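PDB 2O2G: dienelactone hydrolase from Anabaena variabilis, which probably acts as a hydrolase of the dienelactone hydrolase family, within the alpha/beta hydrolase superfamily. Local coordinates for residues L93-L98 with A128-A133; A141-G146 with L164-G169. All coordinates share one frame; numbering follows the deposited sequence.

Interaction 1: residues L93-L98 with A128-A133; sequences LLASRL and ALVAAA
Leu98 and Ala95 on helix 91-107 pack against Ala128, Val130 and Ala131 on helix 123-134, two neighbouring helices of the alpha/beta hydrolase fold. The segment axes come within 8.1 Å at a signed crossing angle of -54°, a spacing that the small alanines permit. Packing is tightest on the side nearer the sheet. There Leu98 holds CG anti to its backbone N (chi1 -159°), and chi2 near 51° then lays CD2 against the backbone of the facing helix, 3.6 Å from Ala128 CA. The CB of Leu98 lies 4.1 Å from Ala131 CB, and Ala131 CB also rests 3.7 Å from the backbone O of Ala95. Tyr118 of strand 115-121 touches Leu98, Ala128 and Ala131, and so lines this side from the sheet. The opposite margin is more lightly filled. There Ala95 points its CB toward helix 123-134, and the partner it finds is partly exposed Val130, which beyond the two helices also touches Ala152 of a loop. With its CG1 anti to the backbone N, Val130 sets that methyl beside the alanine, Val130 CG1 lying 3.8 Å from Ala95 CB.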
ATOM      1  N   LEU A  93     -13.039   4.074   6.278  1.00 26.81           N
ATOM      2  CA  LEU A  93     -13.557   3.047   5.409  1.00 28.42           C
ATOM      3  C   LEU A  93     -12.417   2.375   4.642  1.00 25.61           C
ATOM      4  O   LEU A  93     -12.319   1.175   4.626  1.00 26.04           O
ATOM      5  CB  LEU A  93     -14.512   3.658   4.406  1.00 24.95           C
ATOM      6  CG  LEU A  93     -15.160   2.682   3.428  1.00 34.44           C
ATOM      7  CD1 LEU A  93     -16.101   1.738   4.129  1.00 31.66           C
ATOM      8  CD2 LEU A  93     -15.934   3.471   2.391  1.00 38.34           C
ATOM      9  N   LEU A  94     -11.542   3.161   4.035  1.00 23.73           N
ATOM     10  CA  LEU A  94     -10.488   2.588   3.197  1.00 26.60           C
ATOM     11  C   LEU A  94      -9.618   1.692   4.049  1.00 23.48           C
ATOM     12  O   LEU A  94      -9.236   0.611   3.627  1.00 26.05           O
ATOM     13  CB  LEU A  94      -9.663   3.673   2.497  1.00 27.72           C
ATOM     14  CG  LEU A  94     -10.430   4.605   1.546  1.00 30.24           C
ATOM     15  CD1 LEU A  94      -9.488   5.746   1.176  1.00 32.33           C
ATOM     16  CD2 LEU A  94     -10.954   3.850   0.308  1.00 29.97           C
ATOM     17  N   ALA A  95      -9.329   2.112   5.277  1.00 22.12           N
ATOM     18  CA  ALA A  95      -8.494   1.281   6.155  1.00 23.77           C
ATOM     19  C   ALA A  95      -9.204   0.001   6.550  1.00 22.90           C
ATOM     20  O   ALA A  95      -8.566  -1.077   6.687  1.00 24.74           O
ATOM     21  CB  ALA A  95      -8.071   2.036   7.393  1.00 24.78           C
ATOM     22  N   SER A  96     -10.514   0.084   6.730  1.00 23.71           N
ATOM     23  CA  SER A  96     -11.245  -1.111   7.102  1.00 24.88           C
ATOM     24  C   SER A  96     -11.210  -2.074   5.930  1.00 23.01           C
ATOM     25  O   SER A  96     -11.159  -3.269   6.123  1.00 20.33           O
ATOM     26  CB  SER A  96     -12.704  -0.824   7.479  1.00 25.26           C
ATOM     27  OG  SER A  96     -13.482  -0.556   6.310  1.00 34.71           O
ATOM     28  N   ARG A  97     -11.272  -1.561   4.718  1.00 21.79           N
ATOM     29  CA  ARG A  97     -11.237  -2.427   3.538  1.00 24.20           C
ATOM     30  C   ARG A  97      -9.904  -3.109   3.417  1.00 24.11           C
ATOM     31  O   ARG A  97      -9.831  -4.285   3.107  1.00 25.91           O
ATOM     32  CB  ARG A  97     -11.569  -1.617   2.264  1.00 23.22           C
ATOM     33  CG  ARG A  97     -12.984  -1.053   2.281  1.00 29.56           C
ATOM     34  CD  ARG A  97     -13.954  -2.209   2.096  1.00 30.43           C
ATOM     35  NE  ARG A  97     -15.323  -1.827   2.251  1.00 30.96           N
ATOM     36  CZ  ARG A  97     -16.031  -1.186   1.338  1.00 32.96           C
ATOM     37  NH1 ARG A  97     -15.499  -0.847   0.183  1.00 23.53           N
ATOM     38  NH2 ARG A  97     -17.279  -0.882   1.608  1.00 27.49           N
ATOM     39  N   LEU A  98      -8.847  -2.381   3.714  1.00 27.86           N
ATOM     40  CA  LEU A  98      -7.482  -2.947   3.696  1.00 27.99           C
ATOM     41  C   LEU A  98      -7.314  -4.009   4.808  1.00 28.53           C
ATOM     42  O   LEU A  98      -6.736  -5.070   4.572  1.00 27.87           O
ATOM     43  CB  LEU A  98      -6.485  -1.817   3.859  1.00 27.26           C
ATOM     44  CG  LEU A  98      -5.051  -2.013   3.396  1.00 39.05           C
ATOM     45  CD1 LEU A  98      -5.003  -2.543   1.956  1.00 36.95           C
ATOM     46  CD2 LEU A  98      -4.371  -0.666   3.510  1.00 42.09           C
ATOM     47  N   ALA A 128      -3.132   2.812   4.878  1.00 25.35           N
ATOM     48  CA  ALA A 128      -2.231   1.713   5.163  1.00 25.90           C
ATOM     49  C   ALA A 128      -1.751   1.773   6.598  1.00 27.53           C
ATOM     50  O   ALA A 128      -1.698   0.726   7.261  1.00 23.32           O
ATOM     51  CB  ALA A 128      -1.036   1.752   4.244  1.00 26.69           C
ATOM     52  N   LEU A 129      -1.380   2.977   7.066  1.00 23.46           N
ATOM     53  CA  LEU A 129      -0.897   3.115   8.428  1.00 24.65           C
ATOM     54  C   LEU A 129      -2.011   2.871   9.422  1.00 24.77           C
ATOM     55  O   LEU A 129      -1.760   2.290  10.469  1.00 25.72           O
ATOM     56  CB  LEU A 129      -0.232   4.473   8.673  1.00 26.83           C
ATOM     57  CG  LEU A 129       1.061   4.562   7.848  1.00 31.02           C
ATOM     58  CD1 LEU A 129       1.441   5.993   7.618  1.00 33.98           C
ATOM     59  CD2 LEU A 129       2.217   3.771   8.489  1.00 27.71           C
ATOM     60  N   VAL A 130      -3.234   3.323   9.121  1.00 25.23           N
ATOM     61  CA  VAL A 130      -4.353   3.101  10.055  1.00 24.14           C
ATOM     62  C   VAL A 130      -4.661   1.606  10.160  1.00 26.24           C
ATOM     63  O   VAL A 130      -4.891   1.085  11.251  1.00 26.80           O
ATOM     64  CB  VAL A 130      -5.625   3.917   9.676  1.00 27.82           C
ATOM     65  CG1 VAL A 130      -6.801   3.563  10.604  1.00 30.20           C
ATOM     66  CG2 VAL A 130      -5.341   5.400   9.745  1.00 25.64           C
ATOM     67  N   ALA A 131      -4.638   0.913   9.020  1.00 26.80           N
ATOM     68  CA  ALA A 131      -4.849  -0.525   8.988  1.00 28.92           C
ATOM     69  C   ALA A 131      -3.739  -1.319   9.727  1.00 29.12           C
ATOM     70  O   ALA A 131      -4.028  -2.270  10.454  1.00 29.76           O
ATOM     71  CB  ALA A 131      -4.954  -1.002   7.528  1.00 27.75           C
ATOM     72  N   ALA A 132      -2.483  -0.916   9.531  1.00 27.08           N
ATOM     73  CA  ALA A 132      -1.338  -1.568  10.155  1.00 25.11           C
ATOM     74  C   ALA A 132      -1.432  -1.537  11.682  1.00 26.12           C
ATOM     75  O   ALA A 132      -1.102  -2.518  12.348  1.00 28.37           O
ATOM     76  CB  ALA A 132      -0.037  -0.914   9.658  1.00 25.54           C
ATOM     77  N   ALA A 133      -1.894  -0.415  12.225  1.00 25.60           N
ATOM     78  CA  ALA A 133      -2.097  -0.256  13.665  1.00 26.21           C
ATOM     79  C   ALA A 133      -3.182  -1.198  14.195  1.00 28.22           C
ATOM     80  O   ALA A 133      -3.143  -1.549  15.373  1.00 26.00           O
ATOM     81  CB  ALA A 133      -2.437   1.144  13.978  1.00 23.08           C
TER

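Interaction 2: residues A141-G146 with L164-G169; sequences AVVSRG and LLIVGG. With SO4 (sulfate ion), chain B.
Val143, Ser144 and Arg145 pair in parallel register with Leu164, Leu165 and Ile166, joining strands 139-145 and 163-168 in the central sheet of the alpha/beta hydrolase fold. On the face bearing Val143, Leu164 and Ile166, Val143 CG1 meets Ile166 CD1 at 3.6 Å; on the reverse, Ser144 CB meets Leu165 CD2 at 3.7 Å. Arg145 leaves on the former face. From CB its chain runs with CG anti to the backbone N (chi1 -174°), then bends at chi2 and chi3, its side chain touching Phe119, Ala121, Leu200 and Phe201. Past NE and CZ the guanidinium ends beside a sulfate ion, probably from the crystallisation liquor: NH1 of Arg145 donates to sulfate O3, in the guanidinium plane, at 3.0 Å, and NH2 to sulfate O4 at 3.0 Å. Arg145 NH2 is also hydrogen-bonded to Ser122 OG, the probable nucleophile, while Gly43 N, Ser46, Ser50 and Arg52 share the anion. An alanine here, lacking the guanidinium, would probably weaken the hold on the anion and set the Ser122 hydroxyl freer to turn. At the C-terminal end of the strand the backbone ladder closes with a nearly straight bond, Gly146 N to Ile166 O at 2.7 Å.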
ATOM      1  N   ALA A 141       5.462  -4.780   7.382  1.00 29.06           N
ATOM      2  CA  ALA A 141       6.122  -3.644   6.739  1.00 27.12           C
ATOM      3  C   ALA A 141       5.123  -2.760   6.026  1.00 27.80           C
ATOM      4  O   ALA A 141       4.079  -3.212   5.559  1.00 25.88           O
ATOM      5  CB  ALA A 141       7.229  -4.112   5.735  1.00 28.54           C
ATOM      6  N   VAL A 142       5.442  -1.474   5.960  1.00 28.98           N
ATOM      7  CA  VAL A 142       4.604  -0.511   5.262  1.00 28.79           C
ATOM      8  C   VAL A 142       5.502   0.473   4.510  1.00 27.52           C
ATOM      9  O   VAL A 142       6.513   0.899   5.029  1.00 27.59           O
ATOM     10  CB  VAL A 142       3.682   0.302   6.225  1.00 30.54           C
ATOM     11  CG1 VAL A 142       2.915   1.423   5.457  1.00 32.47           C
ATOM     12  CG2 VAL A 142       2.706  -0.605   6.962  1.00 28.41           C
ATOM     13  N   VAL A 143       5.121   0.790   3.282  1.00 26.78           N
ATOM     14  CA  VAL A 143       5.785   1.818   2.481  1.00 27.69           C
ATOM     15  C   VAL A 143       4.655   2.788   2.083  1.00 27.13           C
ATOM     16  O   VAL A 143       3.602   2.361   1.601  1.00 25.39           O
ATOM     17  CB  VAL A 143       6.454   1.259   1.225  1.00 25.66           C
ATOM     18  CG1 VAL A 143       7.014   2.396   0.353  1.00 30.22           C
ATOM     19  CG2 VAL A 143       7.536   0.294   1.577  1.00 27.27           C
ATOM     20  N   SER A 144       4.873   4.078   2.311  1.00 26.12           N
ATOM     21  CA  SER A 144       3.915   5.110   1.956  1.00 27.43           C
ATOM     22  C   SER A 144       4.530   5.963   0.857  1.00 24.92           C
ATOM     23  O   SER A 144       5.605   6.524   1.065  1.00 24.07           O
ATOM     24  CB  SER A 144       3.550   5.957   3.165  1.00 27.18           C
ATOM     25  OG  SER A 144       2.881   7.108   2.697  1.00 27.12           O
ATOM     26  N   ARG A 145       3.897   5.975  -0.326  1.00 24.82           N
ATOM     27  CA  ARG A 145       4.401   6.756  -1.477  1.00 26.80           C
ATOM     28  C   ARG A 145       3.654   8.071  -1.597  1.00 27.40           C
ATOM     29  O   ARG A 145       2.483   8.106  -2.002  1.00 27.03           O
ATOM     30  CB  ARG A 145       4.274   5.968  -2.777  1.00 29.54           C
ATOM     31  CG  ARG A 145       4.896   6.646  -4.012  1.00 31.26           C
ATOM     32  CD  ARG A 145       4.093   6.331  -5.240  1.00 31.29           C
ATOM     33  NE  ARG A 145       2.845   7.112  -5.231  1.00 29.75           N
ATOM     34  CZ  ARG A 145       1.823   6.911  -6.043  1.00 25.38           C
ATOM     35  NH1 ARG A 145       1.803   5.881  -6.876  1.00 24.47           N
ATOM     36  NH2 ARG A 145       0.770   7.696  -5.951  1.00 33.26           N
ATOM     37  N   GLY A 146       4.328   9.159  -1.228  1.00 26.30           N
ATOM     38  CA  GLY A 146       3.724  10.493  -1.325  1.00 26.64           C
ATOM     39  C   GLY A 146       2.416  10.620  -0.572  1.00 28.28           C
ATOM     40  O   GLY A 146       1.470  11.206  -1.080  1.00 30.45           O
ATOM     41  N   LEU A 164       8.485   2.906   5.836  1.00 24.15           N
ATOM     42  CA  LEU A 164       9.279   3.716   4.969  1.00 22.88           C
ATOM     43  C   LEU A 164       8.365   4.730   4.297  1.00 22.81           C
ATOM     44  O   LEU A 164       7.450   4.378   3.526  1.00 28.45           O
ATOM     45  CB  LEU A 164       9.921   2.835   3.893  1.00 23.44           C
ATOM     46  CG  LEU A 164      10.638   3.532   2.757  1.00 23.87           C
ATOM     47  CD1 LEU A 164      11.758   4.421   3.267  1.00 27.63           C
ATOM     48  CD2 LEU A 164      11.151   2.445   1.791  1.00 26.39           C
ATOM     49  N   LEU A 165       8.618   5.988   4.580  1.00 24.19           N
ATOM     50  CA  LEU A 165       7.898   7.091   3.968  1.00 26.18           C
ATOM     51  C   LEU A 165       8.741   7.617   2.764  1.00 25.56           C
ATOM     52  O   LEU A 165       9.924   7.931   2.897  1.00 27.46           O
ATOM     53  CB  LEU A 165       7.665   8.171   5.022  1.00 27.67           C
ATOM     54  CG  LEU A 165       6.899   7.796   6.299  1.00 28.53           C
ATOM     55  CD1 LEU A 165       6.732   9.000   7.207  1.00 27.29           C
ATOM     56  CD2 LEU A 165       5.536   7.233   6.000  1.00 24.64           C
ATOM     57  N   ILE A 166       8.147   7.655   1.584  1.00 22.89           N
ATOM     58  CA  ILE A 166       8.837   8.124   0.408  1.00 21.58           C
ATOM     59  C   ILE A 166       8.117   9.336  -0.093  1.00 23.57           C
ATOM     60  O   ILE A 166       6.889   9.274  -0.313  1.00 22.54           O
ATOM     61  CB  ILE A 166       8.846   7.064  -0.759  1.00 20.06           C
ATOM     62  CG1 ILE A 166       9.504   5.742  -0.353  1.00 29.23           C
ATOM     63  CG2 ILE A 166       9.625   7.625  -1.968  1.00 29.10           C
ATOM     64  CD1 ILE A 166       9.282   4.566  -1.383  1.00 21.33           C
ATOM     65  N   VAL A 167       8.861  10.404  -0.363  1.00 23.58           N
ATOM     66  CA  VAL A 167       8.260  11.612  -0.917  1.00 25.17           C
ATOM     67  C   VAL A 167       9.097  12.187  -2.048  1.00 24.14           C
ATOM     68  O   VAL A 167      10.300  11.978  -2.117  1.00 23.62           O
ATOM     69  CB  VAL A 167       8.074  12.701   0.192  1.00 22.41           C
ATOM     70  CG1 VAL A 167       7.296  12.133   1.355  1.00 24.79           C
ATOM     71  CG2 VAL A 167       9.416  13.166   0.734  1.00 36.18           C
ATOM     72  N   GLY A 168       8.452  12.945  -2.921  1.00 23.71           N
ATOM     73  CA  GLY A 168       9.162  13.653  -3.991  1.00 25.97           C
ATOM     74  C   GLY A 168       9.682  14.986  -3.489  1.00 24.08           C
ATOM     75  O   GLY A 168       9.001  15.690  -2.742  1.00 24.06           O
ATOM     76  N   GLY A 169      10.916  15.322  -3.872  1.00 25.34           N
ATOM     77  CA  GLY A 169      11.559  16.554  -3.474  1.00 23.53           C
ATOM     78  C   GLY A 169      10.838  17.840  -3.859  1.00 27.27           C
ATOM     79  O   GLY A 169      10.995  18.867  -3.189  1.00 24.18           O
TER
HETATM   80  S   SO4 B 223      -2.219   5.870  -7.583  1.00 24.56           S
HETATM   81  O1  SO4 B 223      -2.760   4.762  -6.817  1.00 18.37           O
HETATM   82  O2  SO4 B 223      -3.095   6.039  -8.707  1.00 27.45           O
HETATM   83  O3  SO4 B 223      -0.937   5.435  -8.103  1.00 31.81           O
HETATM   84  O4  SO4 B 223      -2.076   7.087  -6.792  1.00 25.21           O

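How the interactions relate
Both contacts are buried, but interaction 1 joins two helices beside the sheet and has a partly exposed margin, whereas interaction 2 lies within the sheet itself. They are linked through the beta-alpha-beta crossover in which helix 123-134 connects strands 115-121 and 139-145. Val142 is the meeting point, its CG1 packing 3.9 Å from Leu129 CD2 and its CG2 3.9 Å from Ala132 CB. Chemistry follows place: the helix pair packs through apolar side chains, partly against backbone atoms, the strand pair mainly by backbone hydrogen bonds. Residues 141-146 also carry a charged tip to the likely active site, beside the serine that immediately precedes helix 123-134.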